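PDB 3EEY: putative rRNA methylase from Clostridium thermocellum ATCC 27405, which binds S-adenosylmethionine and probably acts as a methyltransferase, with ribosomal RNA as its presumed substrate. Local coordinates for residues A96-L101 / I134-I139; T117-L122 / E151-F156; V167-F172 / I181-E186. One frame throughout, in Å; residues are numbered along the deposited sequence.

Interaction 1. Residues A96-L101 / I134-I139; sequences AVMFNL and IITVVI. With SAM (S-adenosylmethionine), chain K.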
loop_
_atom_site.group_PDB
_atom_site.type_symbol
_atom_site.label_atom_id
_atom_site.label_comp_id
_atom_site.label_asym_id
_atom_site.label_seq_id
_atom_site.Cartn_x
_atom_site.Cartn_y
_atom_site.Cartn_z
ATOM N N ALA A 96 13.058 12.892 3.138
ATOM C CA ALA A 96 12.177 11.960 3.822
ATOM C C ALA A 96 12.061 12.240 5.304
ATOM O O ALA A 96 12.972 12.789 5.905
ATOM C CB ALA A 96 12.626 10.529 3.589
ATOM N N VAL A 97 10.909 11.888 5.878
ATOM C CA VAL A 97 10.682 11.968 7.319
ATOM C C VAL A 97 9.991 10.678 7.754
ATOM O O VAL A 97 9.048 10.237 7.116
ATOM C CB VAL A 97 9.816 13.196 7.731
ATOM C CG1 VAL A 97 9.849 13.409 9.243
ATOM C CG2 VAL A 97 10.283 14.467 7.052
ATOM N N MET A 98 10.469 10.069 8.832
ATOM C CA MET A 98 9.849 8.863 9.352
ATOM C C MET A 98 9.169 9.141 10.695
ATOM O O MET A 98 9.786 9.679 11.615
ATOM C CB MET A 98 10.863 7.711 9.471
ATOM C CG MET A 98 11.514 7.259 8.156
ATOM S SD MET A 98 12.653 5.848 8.336
ATOM C CE MET A 98 11.586 4.443 8.226
ATOM N N PHE A 99 7.889 8.791 10.785
ATOM C CA PHE A 99 7.145 8.818 12.051
ATOM C C PHE A 99 6.792 7.406 12.467
ATOM O O PHE A 99 6.310 6.599 11.659
ATOM C CB PHE A 99 5.846 9.612 11.911
ATOM C CG PHE A 99 6.039 11.087 11.858
ATOM C CD1 PHE A 99 5.984 11.848 13.017
ATOM C CD2 PHE A 99 6.269 11.722 10.652
ATOM C CE1 PHE A 99 6.154 13.216 12.966
ATOM C CE2 PHE A 99 6.437 13.091 10.590
ATOM C CZ PHE A 99 6.391 13.839 11.739
ATOM N N ASN A 100 7.028 7.113 13.734
ATOM C CA ASN A 100 6.634 5.846 14.323
ATOM C C ASN A 100 5.855 6.155 15.598
ATOM O O ASN A 100 6.439 6.513 16.614
ATOM C CB ASN A 100 7.889 5.027 14.606
ATOM C CG ASN A 100 7.660 3.548 14.489
ATOM O OD1 ASN A 100 7.184 2.915 15.424
ATOM N ND2 ASN A 100 8.005 2.981 13.336
ATOM N N LEU A 101 4.532 6.042 15.536
ATOM C CA LEU A 101 3.658 6.607 16.566
ATOM C C LEU A 101 3.296 5.640 17.684
ATOM O O LEU A 101 2.822 4.543 17.429
ATOM C CB LEU A 101 2.372 7.151 15.933
ATOM C CG LEU A 101 2.476 8.207 14.835
ATOM C CD1 LEU A 101 1.075 8.710 14.520
ATOM C CD2 LEU A 101 3.366 9.345 15.286
ATOM N N ILE A 134 9.111 12.099 0.656
ATOM C CA ILE A 134 8.145 11.196 1.302
ATOM C C ILE A 134 8.134 11.297 2.822
ATOM O O ILE A 134 9.162 11.503 3.441
ATOM C CB ILE A 134 8.334 9.714 0.820
ATOM C CG1 ILE A 134 7.170 8.825 1.267
ATOM C CG2 ILE A 134 9.669 9.112 1.313
ATOM C CD1 ILE A 134 6.499 8.065 0.162
ATOM N N ILE A 135 6.954 11.195 3.415
ATOM C CA ILE A 135 6.816 10.983 4.848
ATOM C C ILE A 135 6.157 9.626 5.008
ATOM O O ILE A 135 5.155 9.352 4.352
ATOM C CB ILE A 135 5.929 12.062 5.522
ATOM C CG1 ILE A 135 6.570 13.441 5.389
ATOM C CG2 ILE A 135 5.678 11.735 7.014
ATOM C CD1 ILE A 135 5.587 14.592 5.407
ATOM N N THR A 136 6.727 8.771 5.858
ATOM C CA THR A 136 6.044 7.549 6.264
ATOM C C THR A 136 5.605 7.659 7.726
ATOM O O THR A 136 6.336 8.180 8.557
ATOM C CB THR A 136 6.914 6.292 6.059
ATOM O OG1 THR A 136 8.069 6.372 6.898
ATOM C CG2 THR A 136 7.347 6.162 4.601
ATOM N N VAL A 137 4.390 7.207 8.011
ATOM C CA VAL A 137 3.822 7.228 9.361
ATOM C C VAL A 137 3.319 5.820 9.696
ATOM O O VAL A 137 2.336 5.345 9.121
ATOM C CB VAL A 137 2.649 8.250 9.478
ATOM C CG1 VAL A 137 2.244 8.459 10.929
ATOM C CG2 VAL A 137 3.011 9.579 8.843
ATOM N N VAL A 138 4.019 5.129 10.594
ATOM C CA VAL A 138 3.522 3.860 11.111
ATOM C C VAL A 138 2.696 4.184 12.362
ATOM O O VAL A 138 3.214 4.720 13.332
ATOM C CB VAL A 138 4.661 2.846 11.409
ATOM C CG1 VAL A 138 4.090 1.516 11.873
ATOM C CG2 VAL A 138 5.510 2.619 10.170
ATOM N N ILE A 139 1.402 3.891 12.314
ATOM C CA ILE A 139 0.493 4.225 13.403
ATOM C C ILE A 139 0.186 2.975 14.215
ATOM O O ILE A 139 -0.399 2.021 13.706
ATOM C CB ILE A 139 -0.840 4.845 12.886
ATOM C CG1 ILE A 139 -0.573 6.111 12.065
ATOM C CG2 ILE A 139 -1.777 5.151 14.059
ATOM C CD1 ILE A 139 -1.783 6.632 11.290
HETATM N N SAM K . 11.409 4.414 15.563
HETATM C CA SAM K . 11.523 4.055 17.011
HETATM C C SAM K . 12.479 2.881 17.240
HETATM O O SAM K . 12.458 2.208 18.277
HETATM O OXT SAM K . 13.314 2.590 16.385
HETATM C CB SAM K . 10.144 3.809 17.612
HETATM C CG SAM K . 9.467 5.100 18.065
HETATM S SD SAM K . 8.415 4.895 19.528
HETATM C CE SAM K . 7.014 3.999 18.802
HETATM C "C5'" SAM K . 7.786 6.585 19.717
HETATM C "C4'" SAM K . 8.892 7.521 20.217
HETATM O "O4'" SAM K . 8.548 8.877 20.007
HETATM C "C3'" SAM K . 9.165 7.353 21.711
HETATM O "O3'" SAM K . 10.548 7.154 21.891
HETATM C "C2'" SAM K . 8.714 8.658 22.337
HETATM O "O2'" SAM K . 9.498 9.040 23.452
HETATM C "C1'" SAM K . 8.869 9.622 21.166
HETATM N N9 SAM K . 8.027 10.830 21.272
HETATM C C8 SAM K . 6.857 11.005 21.972
HETATM N N7 SAM K . 6.436 12.281 21.785
HETATM C C5 SAM K . 7.324 12.913 20.978
HETATM C C6 SAM K . 7.400 14.204 20.467
HETATM N N6 SAM K . 6.472 15.120 20.734
HETATM N N1 SAM K . 8.468 14.540 19.666
HETATM C C2 SAM K . 9.460 13.634 19.361
HETATM N N3 SAM K . 9.372 12.359 19.860
HETATM C C4 SAM K . 8.329 12.008 20.655
HETATM O O HOH W 1 7.932 5.612 9.494
#

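Interaction 2. Residues T117-L122 / E151-F156; sequences TTIQAL and EKVLEF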
loop_
_atom_site.group_PDB
_atom_site.type_symbol
_atom_site.label_atom_id
_atom_site.label_comp_id
_atom_site.label_asym_id
_atom_site.label_seq_id
_atom_site.Cartn_x
_atom_site.Cartn_y
_atom_site.Cartn_z
ATOM N N THR A 117 0.552 17.372 18.787
ATOM C CA THR A 117 1.956 17.592 18.447
ATOM C C THR A 117 2.362 16.801 17.212
ATOM O O THR A 117 3.218 17.242 16.439
ATOM C CB THR A 117 2.895 17.289 19.653
ATOM O OG1 THR A 117 2.551 16.031 20.241
ATOM C CG2 THR A 117 2.750 18.357 20.728
ATOM N N THR A 118 1.740 15.636 17.026
ATOM C CA THR A 118 1.962 14.813 15.831
ATOM C C THR A 118 1.471 15.545 14.588
ATOM O O THR A 118 2.207 15.648 13.603
ATOM C CB THR A 118 1.297 13.427 15.935
ATOM O OG1 THR A 118 1.801 12.736 17.086
ATOM C CG2 THR A 118 1.584 12.595 14.689
ATOM N N ILE A 119 0.247 16.075 14.659
ATOM C CA ILE A 119 -0.334 16.884 13.581
ATOM C C ILE A 119 0.534 18.119 13.258
ATOM O O ILE A 119 0.787 18.419 12.089
ATOM C CB ILE A 119 -1.823 17.262 13.903
ATOM C CG1 ILE A 119 -2.721 16.032 13.744
ATOM C CG2 ILE A 119 -2.327 18.378 13.003
ATOM C CD1 ILE A 119 -4.009 16.085 14.532
ATOM N N GLN A 120 0.995 18.812 14.299
ATOM C CA GLN A 120 1.944 19.922 14.154
ATOM C C GLN A 120 3.219 19.509 13.424
ATOM O O GLN A 120 3.613 20.166 12.461
ATOM C CB GLN A 120 2.349 20.468 15.517
ATOM C CG GLN A 120 1.479 21.543 16.084
ATOM C CD GLN A 120 2.166 22.220 17.239
ATOM O OE1 GLN A 120 3.135 22.962 17.045
ATOM N NE2 GLN A 120 1.690 21.953 18.455
ATOM N N ALA A 121 3.859 18.431 13.892
ATOM C CA ALA A 121 5.086 17.902 13.263
ATOM C C ALA A 121 4.865 17.471 11.829
ATOM O O ALA A 121 5.742 17.676 10.987
ATOM C CB ALA A 121 5.637 16.755 14.046
ATOM N N LEU A 122 3.702 16.873 11.555
ATOM C CA LEU A 122 3.336 16.498 10.189
ATOM C C LEU A 122 3.216 17.705 9.260
ATOM O O LEU A 122 3.648 17.634 8.123
ATOM C CB LEU A 122 2.056 15.666 10.156
ATOM C CG LEU A 122 2.156 14.212 10.613
ATOM C CD1 LEU A 122 0.768 13.650 10.887
ATOM C CD2 LEU A 122 2.903 13.363 9.601
ATOM N N GLU A 151 -7.235 8.142 15.140
ATOM C CA GLU A 151 -8.437 8.790 14.620
ATOM C C GLU A 151 -8.202 10.242 14.212
ATOM O O GLU A 151 -8.585 10.640 13.116
ATOM C CB GLU A 151 -9.578 8.691 15.641
ATOM C CG GLU A 151 -10.123 7.283 15.834
ATOM C CD GLU A 151 -11.053 6.862 14.712
ATOM O OE1 GLU A 151 -12.230 7.293 14.714
ATOM O OE2 GLU A 151 -10.604 6.095 13.833
ATOM N N LYS A 152 -7.541 11.015 15.070
ATOM C CA LYS A 152 -7.284 12.420 14.777
ATOM C C LYS A 152 -6.257 12.645 13.666
ATOM O O LYS A 152 -6.488 13.486 12.795
ATOM C CB LYS A 152 -6.909 13.197 16.046
ATOM C CG LYS A 152 -8.065 13.354 17.011
ATOM C CD LYS A 152 -7.675 14.099 18.275
ATOM C CE LYS A 152 -8.850 14.146 19.253
ATOM N NZ LYS A 152 -8.464 14.731 20.569
ATOM N N VAL A 153 -5.144 11.899 13.695
ATOM C CA VAL A 153 -4.111 11.997 12.661
ATOM C C VAL A 153 -4.674 11.689 11.269
ATOM O O VAL A 153 -4.422 12.430 10.311
ATOM C CB VAL A 153 -2.875 11.087 12.968
ATOM C CG1 VAL A 153 -1.967 10.961 11.763
ATOM C CG2 VAL A 153 -2.082 11.634 14.145
ATOM N N LEU A 154 -5.441 10.607 11.174
ATOM C CA LEU A 154 -6.104 10.227 9.934
ATOM C C LEU A 154 -7.147 11.246 9.468
ATOM O O LEU A 154 -7.242 11.528 8.274
ATOM C CB LEU A 154 -6.716 8.820 10.042
ATOM C CG LEU A 154 -5.744 7.626 10.046
ATOM C CD1 LEU A 154 -6.457 6.310 10.347
ATOM C CD2 LEU A 154 -4.969 7.505 8.740
ATOM N N GLU A 155 -7.897 11.813 10.409
ATOM C CA GLU A 155 -8.870 12.865 10.089
ATOM C C GLU A 155 -8.181 14.125 9.572
ATOM O O GLU A 155 -8.677 14.766 8.648
ATOM C CB GLU A 155 -9.756 13.194 11.297
ATOM C CG GLU A 155 -11.035 13.927 10.926
ATOM C CD GLU A 155 -11.718 14.577 12.117
ATOM O OE1 GLU A 155 -11.305 14.320 13.269
ATOM O OE2 GLU A 155 -12.674 15.350 11.899
ATOM N N PHE A 156 -7.039 14.466 10.165
ATOM C CA PHE A 156 -6.203 15.549 9.661
ATOM C C PHE A 156 -5.673 15.272 8.253
ATOM O O PHE A 156 -5.724 16.144 7.380
ATOM C CB PHE A 156 -5.030 15.847 10.617
ATOM C CG PHE A 156 -3.954 16.719 10.005
ATOM C CD1 PHE A 156 -4.185 18.075 9.765
ATOM C CD2 PHE A 156 -2.712 16.179 9.664
ATOM C CE1 PHE A 156 -3.205 18.882 9.196
ATOM C CE2 PHE A 156 -1.721 16.971 9.086
ATOM C CZ PHE A 156 -1.964 18.329 8.854
#

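Interaction 3. Residues V167-F172 / I181-E186; sequences VQRTDF and ILVCIE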
loop_
_atom_site.group_PDB
_atom_site.type_symbol
_atom_site.label_atom_id
_atom_site.label_comp_id
_atom_site.label_asym_id
_atom_site.label_seq_id
_atom_site.Cartn_x
_atom_site.Cartn_y
_atom_site.Cartn_z
ATOM N N VAL A 167 -1.679 11.028 -0.282
ATOM C CA VAL A 167 -1.744 10.402 1.037
ATOM C C VAL A 167 -2.319 8.986 0.878
ATOM O O VAL A 167 -3.478 8.800 0.527
ATOM C CB VAL A 167 -2.550 11.245 2.076
ATOM C CG1 VAL A 167 -2.522 10.579 3.454
ATOM C CG2 VAL A 167 -2.002 12.672 2.181
ATOM N N GLN A 168 -1.481 7.991 1.120
ATOM C CA GLN A 168 -1.858 6.617 0.910
ATOM C C GLN A 168 -1.853 5.856 2.223
ATOM O O GLN A 168 -0.846 5.823 2.919
ATOM C CB GLN A 168 -0.905 5.970 -0.076
ATOM C CG GLN A 168 -1.218 4.545 -0.413
ATOM C CD GLN A 168 0.001 3.812 -0.930
ATOM O OE1 GLN A 168 0.172 3.641 -2.131
ATOM N NE2 GLN A 168 0.869 3.394 -0.020
ATOM N N ARG A 169 -2.988 5.251 2.555
ATOM C CA ARG A 169 -3.090 4.396 3.720
ATOM C C ARG A 169 -3.021 2.911 3.338
ATOM O O ARG A 169 -3.660 2.481 2.390
ATOM C CB ARG A 169 -4.375 4.683 4.477
ATOM C CG ARG A 169 -4.443 3.956 5.815
ATOM C CD ARG A 169 -5.841 3.934 6.386
ATOM N NE ARG A 169 -6.870 3.576 5.407
ATOM C CZ ARG A 169 -8.168 3.840 5.564
ATOM N NH1 ARG A 169 -8.594 4.455 6.661
ATOM N NH2 ARG A 169 -9.041 3.493 4.633
ATOM N N THR A 170 -2.229 2.150 4.083
ATOM C CA THR A 170 -2.109 0.720 3.901
ATOM C C THR A 170 -2.563 0.051 5.201
ATOM O O THR A 170 -2.165 0.462 6.284
ATOM C CB THR A 170 -0.659 0.326 3.512
ATOM O OG1 THR A 170 -0.302 0.988 2.292
ATOM C CG2 THR A 170 -0.528 -1.170 3.304
ATOM N N ASP A 171 -3.398 -0.974 5.075
ATOM C CA ASP A 171 -4.175 -1.495 6.179
ATOM C C ASP A 171 -4.387 -2.994 5.981
ATOM O O ASP A 171 -4.733 -3.430 4.890
ATOM C CB ASP A 171 -5.528 -0.776 6.201
ATOM C CG ASP A 171 -6.205 -0.821 7.555
ATOM O OD1 ASP A 171 -5.644 -1.418 8.505
ATOM O OD2 ASP A 171 -7.311 -0.249 7.663
ATOM N N PHE A 172 -4.175 -3.769 7.041
ATOM C CA PHE A 172 -4.426 -5.206 7.024
ATOM C C PHE A 172 -5.750 -5.497 7.694
ATOM O O PHE A 172 -5.859 -5.485 8.912
ATOM C CB PHE A 172 -3.265 -5.965 7.660
ATOM C CG PHE A 172 -1.958 -5.714 6.960
ATOM C CD1 PHE A 172 -1.616 -6.431 5.813
ATOM C CD2 PHE A 172 -1.093 -4.717 7.413
ATOM C CE1 PHE A 172 -0.407 -6.180 5.135
ATOM C CE2 PHE A 172 0.108 -4.447 6.735
ATOM C CZ PHE A 172 0.445 -5.179 5.606
ATOM N N ILE A 181 -0.887 0.547 11.154
ATOM C CA ILE A 181 -1.304 1.159 9.895
ATOM C C ILE A 181 -0.165 1.977 9.293
ATOM O O ILE A 181 0.493 2.702 10.012
ATOM C CB ILE A 181 -2.533 2.046 10.151
ATOM C CG1 ILE A 181 -3.763 1.166 10.403
ATOM C CG2 ILE A 181 -2.793 3.014 9.006
ATOM C CD1 ILE A 181 -4.940 1.924 10.974
ATOM N N LEU A 182 0.063 1.854 7.981
ATOM C CA LEU A 182 1.044 2.688 7.279
ATOM C C LEU A 182 0.407 3.813 6.459
ATOM O O LEU A 182 -0.409 3.558 5.588
ATOM C CB LEU A 182 1.918 1.843 6.354
ATOM C CG LEU A 182 2.948 2.610 5.514
ATOM C CD1 LEU A 182 4.024 3.285 6.370
ATOM C CD2 LEU A 182 3.576 1.703 4.488
ATOM N N VAL A 183 0.807 5.052 6.734
ATOM C CA VAL A 183 0.431 6.179 5.891
ATOM C C VAL A 183 1.678 6.690 5.162
ATOM O O VAL A 183 2.721 6.889 5.768
ATOM C CB VAL A 183 -0.279 7.305 6.685
ATOM C CG1 VAL A 183 -0.713 8.413 5.770
ATOM C CG2 VAL A 183 -1.514 6.766 7.399
ATOM N N CYS A 184 1.571 6.842 3.847
ATOM C CA CYS A 184 2.637 7.401 3.033
ATOM C C CYS A 184 2.184 8.727 2.462
ATOM O O CYS A 184 1.166 8.790 1.785
ATOM C CB CYS A 184 2.996 6.458 1.892
ATOM S SG CYS A 184 3.835 4.981 2.415
ATOM N N ILE A 185 2.927 9.787 2.765
ATOM C CA ILE A 185 2.656 11.116 2.227
ATOM C C ILE A 185 3.773 11.499 1.269
ATOM O O ILE A 185 4.930 11.533 1.662
ATOM C CB ILE A 185 2.580 12.175 3.352
ATOM C CG1 ILE A 185 1.625 11.723 4.463
ATOM C CG2 ILE A 185 2.186 13.534 2.789
ATOM C CD1 ILE A 185 1.894 12.365 5.789
ATOM N N GLU A 186 3.428 11.778 0.016
ATOM C CA GLU A 186 4.413 12.191 -0.983
ATOM C C GLU A 186 4.055 13.551 -1.542
ATOM O O GLU A 186 2.936 13.745 -2.003
ATOM C CB GLU A 186 4.481 11.194 -2.143
ATOM C CG GLU A 186 5.648 11.475 -3.084
ATOM C CD GLU A 186 5.586 10.728 -4.400
ATOM O OE1 GLU A 186 4.773 9.800 -4.543
ATOM O OE2 GLU A 186 6.367 11.075 -5.307
HETATM O O HOH W 2 0.627 3.500 2.837
#

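Interaction 1. Residues A96-L101 / I134-I139
Phe99 lies alongside Ile135, its ring edge carbon CD2 3.7 Å from CG2 of Ile135. CG of the phenylalanine stands anti to its own carbonyl carbon (chi1 -75°), which stands the ring off the sheet, leaning slightly toward the preceding residues. Its CB also packs on Val137 CG1. On the same face of the sheet Leu101 crosses Val137 obliquely, CD1 reaching 3.8 Å from CG1 of Val137, and helix 115-128 packs over this apolar row. Strands 96-101 and 134-139 run parallel, 8° apart, and five backbone hydrogen bonds join them; the straightest, from Leu101 N to Val138 O, is 2.9 Å long. The bond from Val138 N to Phe99 O approaches from above the carbonyl plane, and a water also donates to Phe99 O, at 2.9 Å. That water is held in turn by Thr136 OG1, 2.7 Å away, on the face shared with Met98 and Asn100. At the C-terminal end, Asn100 lies beside the cofactor, its O 3.4 Å from the SAM methyl carbon CE. The sulfonium would probably polarise this methyl, so a backbone carbonyl next to it is electrostatically apt, and the largely apolar strand pair places that oxygen at the SAM pocket.

Interaction 2. Residues T117-L122 / E151-F156
Thr118 opens the contact on helix 117-122, its methyl CG2 meeting CG2 of Val153 at 3.8 Å with the two side chains crossed at about a right angle. CG2 is anti to the backbone N, while OG1 lies beside that N and hydrogen-bonds to Arg114 O and Glu149 OE2, so the hydroxyl is satisfied outside the apolar patch. Ile119 follows and slides past Phe156 in the opposite direction. Its branch methyl CG2 sits over the centre of the ring, 3.7 Å from the centroid of Phe156 and 11° off the ring normal, a well-centred CH-pi contact. The other branch, CG1, runs along the root of the aromatic side chain, 3.9 Å from Phe156 CB, and its tip CD1 ends near Lys152 O. The first side-chain bond of Phe156 already points toward the other helix, and with CG anti to the backbone N (chi1 166°) the ring lies against Ile119. One turn after Thr118, Leu122 sends CD1 crosswise to within 3.9 Å of Val153 CG1, so both methyls of that valine are engaged, one by each turn. Leu122 CB also approaches the ring, 4.1 Å from Phe156 CE2. No hydrogen bond joins the two segments. Their axes come within 10.0 Å and cross at -31°, with Ile119 and Phe156 interleaved between them. Toward the sheet, Leu122 rests on Phe99 and Ile185, and Leu154 on Val183. Two roughly parallel helices packed side by side on one face of a largely parallel sheet are characteristic of the Rossmann-like alpha/beta/alpha fold of SAM-dependent methyltransferases.

Interaction 3. Residues V167-F172 / I181-E186
A water oxygen lodged between the strands is gripped by four protein atoms. It donates to two backbone carbonyls, Gln168 O at 2.8 Å and Leu182 O at 2.9 Å. Two side chains also bind the water. Gln168, with CG anti to the backbone N and an extended chain, brings NE2 to 2.9 Å from the water as a donor; Thr170, with OG1 beside its backbone N (chi1 -60°), places OG1 2.7 Å from it. The water is thus fixed over the face carrying Gln168, Thr170, Leu182 and Cys184. Both carbonyls have a second donor on the facing strand: Cys184 N reaches Gln168 O at 2.8 Å, in the carbonyl plane, and Thr170 N makes the shortest backbone bond of the pair to Leu182 O, at 2.7 Å. Gln168 NE2 also hydrogen-bonds to Tyr15 OH, and its OE1 to Gln11 of the second subunit.

Strands 167-172 and 181-186 form the antiparallel beta hairpin that ends the sheet of this Rossmann-like fold. Gln168 with Cys184 and Thr170 with Leu182 are its hydrogen-bonded pairs, four bonds in all; Val167 with Ile185 and Arg169 with Val183 are non-hydrogen-bonded. Within the chain strand 165-172 is outermost, but residues 168-172 pair antiparallel with a strand of the second subunit, so the sheet continues across the dimer interface.

On the other face, Val167 crosses Val183 obliquely, CG1 to CG1 at 3.7 Å. Further along, the aliphatic part of Arg169 lies beside Ile181, its CG 3.7 Å from CG2 of Ile181, before the chain bends at chi3 (46°). Across the dimer interface, Arg169 NH2 forms a salt bridge with Asp171 of the second subunit, and Asp171 pairs likewise with Arg169 of the second subunit.

Overall arrangement
The three contacts form one layered unit within the C-terminal half of the fold. Interactions 1 and 3 are about 9 Å apart, centre to centre, in the same mixed sheet: strand 133-139 of interaction 1 neighbours strand 181-187, and probable backbone hydrogen bonds link Ile135 to Ile185 and Ile139 to Ile181. Interaction 2 packs on that sheet, its centre about 12 Å from that of interaction 1 and about 13 Å from that of interaction 3, with Leu122 CD2 touching Phe99, Val137 and Ile185. Along the chain, interactions 1 and 2 alternate as strand, helix, strand, helix, and the hairpin follows. The unit therefore covers the four-strand side of the sheet from the SAM pocket at Asn100 to the subunit interface at strand 165-172.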